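Local coordinates for acyl-[acyl-carrier-protein]--UDP-N-acetylglucosamine O-acyltransferase (PDB 1J2Z), which catalyses transfer of a (3R)-hydroxyacyl chain from acyl-carrier protein to UDP-N-acetylglucosamine, the first step in building the lipid A anchor of lipopolysaccharide, at residues E76-L80 and I94-G100; K175-P179 and E243-F247. Numbering follows the deposited sequence.

Contact 1. Residues E76-L80 and I94-G100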
loop_
_atom_site.group_PDB
_atom_site.type_symbol
_atom_site.label_atom_id
_atom_site.label_comp_id
_atom_site.label_asym_id
_atom_site.label_seq_id
_atom_site.Cartn_x
_atom_site.Cartn_y
_atom_site.Cartn_z
ATOM N N GLU A 76 14.261 -12.834 -19.965
ATOM C CA GLU A 76 13.726 -14.124 -20.373
ATOM C C GLU A 76 12.450 -13.989 -21.196
ATOM O O GLU A 76 11.818 -12.932 -21.235
ATOM C CB GLU A 76 13.443 -14.978 -19.138
ATOM C CG GLU A 76 14.488 -14.835 -18.049
ATOM C CD GLU A 76 14.106 -15.576 -16.796
ATOM O OE1 GLU A 76 12.932 -15.474 -16.393
ATOM O OE2 GLU A 76 14.973 -16.254 -16.206
ATOM N N TYR A 77 12.083 -15.088 -21.844
ATOM C CA TYR A 77 10.894 -15.172 -22.679
ATOM C C TYR A 77 9.773 -15.767 -21.822
ATOM O O TYR A 77 9.697 -16.986 -21.665
ATOM C CB TYR A 77 11.161 -16.100 -23.872
ATOM C CG TYR A 77 12.603 -16.119 -24.355
ATOM C CD1 TYR A 77 13.642 -16.515 -23.509
ATOM C CD2 TYR A 77 12.928 -15.745 -25.660
ATOM C CE1 TYR A 77 14.965 -16.535 -23.945
ATOM C CE2 TYR A 77 14.252 -15.763 -26.109
ATOM C CZ TYR A 77 15.263 -16.158 -25.244
ATOM O OH TYR A 77 16.571 -16.177 -25.673
ATOM N N SER A 78 8.913 -14.917 -21.268
ATOM C CA SER A 78 7.812 -15.387 -20.427
ATOM C C SER A 78 6.490 -14.737 -20.811
ATOM O O SER A 78 6.466 -13.790 -21.592
ATOM C CB SER A 78 8.114 -15.114 -18.953
ATOM O OG SER A 78 9.097 -16.013 -18.463
ATOM N N GLU A 79 5.394 -15.229 -20.241
ATOM C CA GLU A 79 4.077 -14.702 -20.567
ATOM C C GLU A 79 3.215 -14.361 -19.364
ATOM O O GLU A 79 3.479 -14.793 -18.241
ATOM C CB GLU A 79 3.299 -15.719 -21.406
ATOM C CG GLU A 79 4.080 -16.390 -22.521
ATOM C CD GLU A 79 3.279 -17.503 -23.175
ATOM O OE1 GLU A 79 2.392 -17.202 -23.999
ATOM O OE2 GLU A 79 3.521 -18.679 -22.845
ATOM N N LEU A 80 2.165 -13.590 -19.628
ATOM C CA LEU A 80 1.183 -13.215 -18.617
ATOM C C LEU A 80 -0.120 -13.587 -19.311
ATOM O O LEU A 80 -0.427 -13.057 -20.379
ATOM C CB LEU A 80 1.208 -11.711 -18.342
ATOM C CG LEU A 80 0.628 -11.240 -16.999
ATOM C CD1 LEU A 80 0.268 -9.760 -17.091
ATOM C CD2 LEU A 80 -0.595 -12.050 -16.619
ATOM N N ILE A 94 0.971 -6.417 -12.490
ATOM C CA ILE A 94 1.101 -7.855 -12.677
ATOM C C ILE A 94 2.224 -8.178 -13.654
ATOM O O ILE A 94 2.241 -7.680 -14.779
ATOM C CB ILE A 94 -0.218 -8.446 -13.211
ATOM C CG1 ILE A 94 -1.364 -8.088 -12.260
ATOM C CG2 ILE A 94 -0.104 -9.960 -13.340
ATOM C CD1 ILE A 94 -2.721 -8.560 -12.731
ATOM N N ASN A 95 3.156 -9.019 -13.220
ATOM C CA ASN A 95 4.289 -9.399 -14.053
ATOM C C ASN A 95 4.160 -10.808 -14.608
ATOM O O ASN A 95 3.439 -11.639 -14.053
ATOM C CB ASN A 95 5.581 -9.318 -13.236
ATOM C CG ASN A 95 5.791 -7.952 -12.622
ATOM O OD1 ASN A 95 5.814 -6.941 -13.325
ATOM N ND2 ASN A 95 5.946 -7.914 -11.306
ATOM N N PRO A 96 4.849 -11.086 -15.726
ATOM C CA PRO A 96 4.826 -12.407 -16.357
ATOM C C PRO A 96 5.800 -13.309 -15.601
ATOM O O PRO A 96 6.483 -12.849 -14.679
ATOM C CB PRO A 96 5.267 -12.115 -17.793
ATOM C CG PRO A 96 6.179 -10.940 -17.629
ATOM C CD PRO A 96 5.446 -10.085 -16.628
ATOM N N GLY A 97 5.865 -14.580 -15.985
ATOM C CA GLY A 97 6.735 -15.518 -15.293
ATOM C C GLY A 97 8.214 -15.418 -15.605
ATOM O O GLY A 97 8.656 -14.448 -16.208
ATOM N N THR A 98 8.972 -16.425 -15.170
ATOM C CA THR A 98 10.415 -16.489 -15.395
ATOM C C THR A 98 10.813 -17.904 -15.813
ATOM O O THR A 98 10.045 -18.859 -15.652
ATOM C CB THR A 98 11.223 -16.152 -14.117
ATOM O OG1 THR A 98 10.896 -17.089 -13.088
ATOM C CG2 THR A 98 10.920 -14.742 -13.635
ATOM N N GLU A 99 12.024 -18.036 -16.340
ATOM C CA GLU A 99 12.524 -19.331 -16.776
ATOM C C GLU A 99 12.710 -20.268 -15.586
ATOM O O GLU A 99 12.513 -21.477 -15.702
ATOM C CB GLU A 99 13.850 -19.157 -17.520
ATOM C CG GLU A 99 14.471 -20.464 -17.977
ATOM C CD GLU A 99 15.725 -20.254 -18.802
ATOM O OE1 GLU A 99 16.669 -19.601 -18.301
ATOM O OE2 GLU A 99 15.766 -20.744 -19.952
ATOM N N GLY A 100 13.084 -19.704 -14.444
ATOM C CA GLY A 100 13.284 -20.507 -13.251
ATOM C C GLY A 100 11.976 -20.956 -12.634
ATOM O O GLY A 100 11.944 -21.914 -11.857
#
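Three hydrogen bonds tie residues 76-80 to residues 94-100. Gly-97 N donates to Glu-79 O at 3.3 Å (N-H...O angle 154°), so this main-chain pair is satisfied across the contact. One residue earlier, the hydroxyl of Ser-78 reaches the backbone instead, OG giving a weak bond to Gly-97 O at 2.8 Å, an oxygen whose place is less sure. At the far end the carboxylate of Glu-76 takes the amide of Glu-99, OE1 to N 2.7 Å, although Glu-76 is poorly ordered and this oxygen is less surely placed; Glu-76 OE2 lies 4.3 Å from Glu-99 OE1, an unfavourable pairing of like charges. Glu-79 is also backbone-bonded to Lys-103 and Thr-105, Leu-80 to His-49 and Phe-51, and Asn-95 O bonds Thr-105 OG1. The two segments are pieces of successive coils of the left-handed parallel beta-helix of hexapeptide-repeat acyltransferases: 79-82 is a strand of one wall, and 95-100 follows strand 93-94 of another. Toward the interior of the beta-helix the chemistry turns apolar, with Leu-80 CD1 3.8 Å from Ile-94 CG2 and Leu-80 CB 4.1 Å from Pro-96 CB, where Leu-80 and Ile-94 both also touch Leu-64. Thr-98 OG1 is hydrogen-bonded to Asp-122, and its side chain touches His-121, a substrate-binding residue by similarity. Glu-76 O accepts from the hydroxyl of Tyr-73, beside the substrate-binding residues 69-72.

Contact 2. Residues K175-P179 and E243-F247; sequences KDVPP and EICSF
The C-terminal helical domain of LpxA meets the last coils of the beta-helix here: helix 239-250 lays residues 243-247 against the extended, proline-rich loop 175-179 that follows strand 172-173. From Asp-176 to Pro-179 the loop is extended (phi/psi -71/151, -125/119, -65/161, -52/143), whereas 243-247 is regular helix. The closest CA pair is Pro-179 with Ile-244, 6.1 Å. Phe-247, chi1 t (178°) and chi2 77°, points its CA-to-CB bond toward the loop, and its ring touches four loop residues in turn: CE2 is 4.0 Å from Asp-176 CB, 3.3 Å from Val-177 O and 3.7 Å from Pro-178 CA, while CD2 is 4.2 Å from Pro-179 CD. The Pro-179 ring packs on Ile-244 (chi1 m, chi2 t), Pro-179 CG to Ile-244 CB 4.0 Å. No hydrogen bond crosses; Asp-176 OD2 instead bonds Ser-251 OG and salt-bridges Arg-160, which also makes a cation-pi contact with Phe-247. The arrangement belongs to the junction between the left-handed beta-helix of LpxA and its C-terminal helical domain.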
loop_
_atom_site.group_PDB
_atom_site.type_symbol
_atom_site.label_atom_id
_atom_site.label_comp_id
_atom_site.label_asym_id
_atom_site.label_seq_id
_atom_site.Cartn_x
_atom_site.Cartn_y
_atom_site.Cartn_z
ATOM N N LYS A 175 2.876 -20.027 4.846
ATOM C CA LYS A 175 2.650 -21.459 4.703
ATOM C C LYS A 175 1.405 -21.765 3.879
ATOM O O LYS A 175 0.556 -20.897 3.673
ATOM C CB LYS A 175 2.536 -22.119 6.079
ATOM C CG LYS A 175 3.845 -22.168 6.857
ATOM C CD LYS A 175 3.695 -23.030 8.099
ATOM C CE LYS A 175 5.012 -23.181 8.842
ATOM N NZ LYS A 175 4.861 -24.057 10.039
ATOM N N ASP A 176 1.306 -23.004 3.408
ATOM C CA ASP A 176 0.175 -23.444 2.597
ATOM C C ASP A 176 -1.109 -23.558 3.405
ATOM O O ASP A 176 -1.082 -23.831 4.609
ATOM C CB ASP A 176 0.474 -24.803 1.962
ATOM C CG ASP A 176 1.611 -24.746 0.966
ATOM O OD1 ASP A 176 2.135 -23.640 0.700
ATOM O OD2 ASP A 176 1.977 -25.818 0.441
ATOM N N VAL A 177 -2.236 -23.365 2.732
ATOM C CA VAL A 177 -3.533 -23.453 3.382
ATOM C C VAL A 177 -4.415 -24.465 2.657
ATOM O O VAL A 177 -4.730 -24.294 1.481
ATOM C CB VAL A 177 -4.246 -22.090 3.386
ATOM C CG1 VAL A 177 -5.563 -22.201 4.137
ATOM C CG2 VAL A 177 -3.346 -21.033 4.020
ATOM N N PRO A 178 -4.832 -25.531 3.359
ATOM C CA PRO A 178 -5.680 -26.578 2.785
ATOM C C PRO A 178 -7.057 -26.043 2.410
ATOM O O PRO A 178 -7.487 -25.001 2.907
ATOM C CB PRO A 178 -5.733 -27.618 3.898
ATOM C CG PRO A 178 -5.717 -26.762 5.131
ATOM C CD PRO A 178 -4.624 -25.763 4.801
ATOM N N PRO A 179 -7.774 -26.757 1.533
ATOM C CA PRO A 179 -9.105 -26.320 1.104
ATOM C C PRO A 179 -10.141 -25.972 2.174
ATOM O O PRO A 179 -10.205 -26.589 3.238
ATOM C CB PRO A 179 -9.569 -27.452 0.178
ATOM C CG PRO A 179 -8.737 -28.619 0.574
ATOM C CD PRO A 179 -7.396 -28.020 0.876
ATOM N N GLU A 243 -8.701 -34.502 -2.436
ATOM C CA GLU A 243 -8.414 -33.093 -2.665
ATOM C C GLU A 243 -7.602 -32.475 -1.532
ATOM O O GLU A 243 -6.619 -31.777 -1.764
ATOM C CB GLU A 243 -9.727 -32.331 -2.819
ATOM C CG GLU A 243 -9.568 -30.883 -3.210
ATOM C CD GLU A 243 -10.905 -30.204 -3.419
ATOM O OE1 GLU A 243 -10.912 -29.035 -3.864
ATOM O OE2 GLU A 243 -11.947 -30.839 -3.136
ATOM N N ILE A 244 -8.021 -32.746 -0.302
ATOM C CA ILE A 244 -7.362 -32.200 0.878
ATOM C C ILE A 244 -6.025 -32.851 1.221
ATOM O O ILE A 244 -5.022 -32.162 1.405
ATOM C CB ILE A 244 -8.303 -32.293 2.096
ATOM C CG1 ILE A 244 -9.526 -31.407 1.852
ATOM C CG2 ILE A 244 -7.576 -31.881 3.366
ATOM C CD1 ILE A 244 -10.592 -31.497 2.913
ATOM N N CYS A 245 -6.007 -34.176 1.297
ATOM C CA CYS A 245 -4.787 -34.887 1.650
ATOM C C CYS A 245 -3.675 -34.835 0.609
ATOM O O CYS A 245 -2.499 -34.734 0.962
ATOM C CB CYS A 245 -5.123 -36.336 2.003
ATOM S SG CYS A 245 -6.232 -36.438 3.417
ATOM N N SER A 246 -4.023 -34.902 -0.671
ATOM C CA SER A 246 -2.986 -34.846 -1.698
ATOM C C SER A 246 -2.370 -33.449 -1.686
ATOM O O SER A 246 -1.177 -33.283 -1.948
ATOM C CB SER A 246 -3.567 -35.153 -3.081
ATOM O OG SER A 246 -4.440 -34.126 -3.503
ATOM N N PHE A 247 -3.185 -32.443 -1.376
ATOM C CA PHE A 247 -2.692 -31.066 -1.307
ATOM C C PHE A 247 -1.631 -30.994 -0.212
ATOM O O PHE A 247 -0.529 -30.479 -0.420
ATOM C CB PHE A 247 -3.830 -30.099 -0.962
ATOM C CG PHE A 247 -3.383 -28.667 -0.816
ATOM C CD1 PHE A 247 -3.117 -27.890 -1.936
ATOM C CD2 PHE A 247 -3.193 -28.110 0.447
ATOM C CE1 PHE A 247 -2.668 -26.579 -1.806
ATOM C CE2 PHE A 247 -2.740 -26.797 0.591
ATOM C CZ PHE A 247 -2.478 -26.030 -0.538
#

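Both contacts are largely buried, yet they lie in different parts of the chain, with nearest atoms about 16 Å apart and no touch between them. Contact 1 joins neighbouring coils within the beta-helix and runs outward to exposed residues at Glu-99 and Gly-100; contact 2 joins the end of the beta-helix to the C-terminal helical domain. Their chemistry follows: the first combines three direct hydrogen bonds, one of them weak, with an apolar cluster, and the second has none, relying on proline, isoleucine and phenylalanine while polar partners lie outside its segments. Contact 1 adjoins substrate-binding residues, and its Asn-95 packs on Arg-89 of a second subunit, whereas no other chain touches 175-179 or 243-247.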